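Local coordinates for hydrolase (Burkholderia cenocepacia, PDB 4QKU), which probably hydrolyses fumarylacetoacetate to fumarate and acetoacetate, the last step of phenylalanine and tyrosine breakdown, as a metal-dependent member of the FAH family, at residues F37-L42 with Q107-F112. Residues are numbered along the deposited sequence; the frame is centred on the assembly and turned at random.
Sequences FPIQNL and QLSALF
Ile-39 and Leu-42 reach across from the loop 37-42 to the C-terminal end of helix 98-111, within the N-terminal domain, whose five-stranded antiparallel sheet is consistent with the SH3-like fold of FAH relatives. The loop leads into strand 44-49 of that sheet. Ile-39 stands at the second position of a type I beta turn, closed by Asn-41 N to Pro-38 O at 3.2 Å. Its CG1 lies anti to the backbone N (chi1 -160°), and the extended chi2 of 160° carries CD1 outward to the helix end. There the methyl meets mainly backbone: Phe-112 O at 3.4 Å and Ser-109 O at 3.6 Å. Both carbonyls are hydrogen-bonded elsewhere, to the hydroxyls of Ser-25 and Ser-113 respectively, so this apolar tip does not cover polar groups lacking partners. Ile-39 CD1 also touches Phe-112 CB at 4.0 Å, the apolar part of the contact on this side. From CB the Phe-112 ring leads away from the loop, with CG beside its own backbone N (chi1 -72°). Leu-42 meets the helix one turn earlier, and with a single branch. Its CD1 lies 4.1 Å from Ser-109 N and 4.4 Å from Leu-108 CB, a looser touch than that of Ile-39. Leu-42 and Leu-108 both rest on Val-58, which ties loop and helix to the same strand, and Arg-105, on the same helix, adds hydrogen bonds to the carbonyl oxygens of Gln-40 and Asn-41. The direct touches are van der Waals, methyl groups on helix backbone and CB atoms, while a water supplies a polar link: Ser-109 OG, also held by Arg-23 NH1, donates to it at 2.8 Å, and the water donates to Ile-39 O at 2.5 Å.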
loop_
_atom_site.group_PDB
_atom_site.type_symbol
_atom_site.label_atom_id
_atom_site.label_comp_id
_atom_site.label_asym_id
_atom_site.label_seq_id
_atom_site.Cartn_x
_atom_site.Cartn_y
_atom_site.Cartn_z
ATOM N N PHE B 37 -8.823 -17.342 24.806
ATOM C CA PHE B 37 -7.395 -17.389 24.970
ATOM C C PHE B 37 -6.937 -18.501 25.907
ATOM O O PHE B 37 -6.229 -18.227 26.879
ATOM C CB PHE B 37 -6.922 -16.039 25.514
ATOM C CG PHE B 37 -7.354 -14.873 24.671
ATOM C CD1 PHE B 37 -6.950 -14.777 23.339
ATOM C CD2 PHE B 37 -8.188 -13.883 25.195
ATOM C CE1 PHE B 37 -7.347 -13.704 22.555
ATOM C CE2 PHE B 37 -8.591 -12.808 24.419
ATOM C CZ PHE B 37 -8.165 -12.714 23.091
ATOM N N PRO B 38 -7.312 -19.765 25.603
ATOM C CA PRO B 38 -6.781 -20.884 26.361
ATOM C C PRO B 38 -5.300 -21.066 26.114
ATOM O O PRO B 38 -4.703 -20.340 25.316
ATOM C CB PRO B 38 -7.524 -22.070 25.760
ATOM C CG PRO B 38 -7.652 -21.697 24.334
ATOM C CD PRO B 38 -7.992 -20.242 24.380
ATOM N N ILE B 39 -4.711 -22.047 26.777
ATOM C CA ILE B 39 -3.293 -22.299 26.588
ATOM C C ILE B 39 -2.994 -22.832 25.178
ATOM O O ILE B 39 -1.868 -22.721 24.686
ATOM C CB ILE B 39 -2.715 -23.197 27.706
ATOM C CG1 ILE B 39 -1.195 -23.027 27.760
ATOM C CG2 ILE B 39 -3.127 -24.646 27.512
ATOM C CD1 ILE B 39 -0.594 -23.457 29.075
ATOM N N GLN B 40 -4.019 -23.369 24.521
ATOM C CA GLN B 40 -3.891 -23.908 23.169
ATOM C C GLN B 40 -3.747 -22.835 22.106
ATOM O O GLN B 40 -3.320 -23.132 20.998
ATOM C CB GLN B 40 -5.105 -24.781 22.817
ATOM C CG GLN B 40 -5.158 -26.152 23.506
ATOM C CD GLN B 40 -5.621 -26.093 24.945
ATOM O OE1 GLN B 40 -6.081 -25.058 25.425
ATOM N NE2 GLN B 40 -5.520 -27.230 25.644
ATOM N N ASN B 41 -4.071 -21.594 22.440
ATOM C CA ASN B 41 -4.082 -20.509 21.464
ATOM C C ASN B 41 -2.776 -19.760 21.464
ATOM O O ASN B 41 -1.928 -20.018 20.604
ATOM C CB ASN B 41 -5.259 -19.587 21.762
ATOM C CG ASN B 41 -5.434 -18.512 20.731
ATOM O OD1 ASN B 41 -4.696 -18.441 19.744
ATOM N ND2 ASN B 41 -6.457 -17.679 20.932
ATOM N N LEU B 42 -2.581 -18.864 22.428
ATOM C CA LEU B 42 -1.328 -18.082 22.548
ATOM C C LEU B 42 -1.049 -17.152 21.345
ATOM O O LEU B 42 -0.053 -17.285 20.664
ATOM C CB LEU B 42 -0.137 -18.998 22.795
ATOM C CG LEU B 42 -0.206 -19.814 24.077
ATOM C CD1 LEU B 42 0.867 -20.893 24.067
ATOM C CD2 LEU B 42 -0.054 -18.965 25.327
ATOM N N GLN B 107 8.028 -22.587 24.708
ATOM C CA GLN B 107 8.465 -22.169 26.029
ATOM C C GLN B 107 7.286 -21.651 26.858
ATOM O O GLN B 107 7.178 -21.926 28.065
ATOM C CB GLN B 107 9.558 -21.126 25.921
ATOM C CG GLN B 107 10.854 -21.685 25.365
ATOM C CD GLN B 107 11.846 -20.583 25.052
ATOM O OE1 GLN B 107 12.490 -20.045 25.956
ATOM N NE2 GLN B 107 11.977 -20.239 23.768
ATOM N N LEU B 108 6.403 -20.909 26.197
ATOM C CA LEU B 108 5.260 -20.335 26.870
ATOM C C LEU B 108 4.299 -21.424 27.291
ATOM O O LEU B 108 3.888 -21.476 28.447
ATOM C CB LEU B 108 4.552 -19.321 25.987
ATOM C CG LEU B 108 5.334 -18.047 25.676
ATOM C CD1 LEU B 108 4.482 -17.144 24.813
ATOM C CD2 LEU B 108 5.789 -17.322 26.930
ATOM N N SER B 109 3.961 -22.311 26.370
ATOM C CA SER B 109 3.095 -23.440 26.711
ATOM C C SER B 109 3.611 -24.243 27.921
ATOM O O SER B 109 2.834 -24.653 28.767
ATOM C CB SER B 109 2.919 -24.372 25.531
ATOM O OG SER B 109 1.933 -25.331 25.831
ATOM N N ALA B 110 4.919 -24.448 27.990
ATOM C CA ALA B 110 5.520 -25.232 29.069
ATOM C C ALA B 110 5.453 -24.473 30.368
ATOM O O ALA B 110 5.037 -24.981 31.373
ATOM C CB ALA B 110 6.961 -25.588 28.730
ATOM N N LEU B 111 5.816 -23.217 30.317
ATOM C CA LEU B 111 5.843 -22.372 31.514
ATOM C C LEU B 111 4.472 -22.151 32.161
ATOM O O LEU B 111 4.368 -22.082 33.389
ATOM C CB LEU B 111 6.467 -21.020 31.160
ATOM C CG LEU B 111 6.859 -20.174 32.374
ATOM C CD1 LEU B 111 7.962 -20.872 33.177
ATOM C CD2 LEU B 111 7.273 -18.777 31.946
ATOM N N PHE B 112 3.432 -22.030 31.336
ATOM C CA PHE B 112 2.110 -21.692 31.837
ATOM C C PHE B 112 1.223 -22.885 31.979
ATOM O O PHE B 112 0.069 -22.744 32.351
ATOM C CB PHE B 112 1.455 -20.617 30.970
ATOM C CG PHE B 112 2.076 -19.266 31.140
ATOM C CD1 PHE B 112 1.762 -18.492 32.240
ATOM C CD2 PHE B 112 3.016 -18.799 30.237
ATOM C CE1 PHE B 112 2.350 -17.261 32.437
ATOM C CE2 PHE B 112 3.610 -17.569 30.423
ATOM C CZ PHE B 112 3.270 -16.792 31.532
HETATM O O HOH W 1 -0.508 -24.821 24.624
#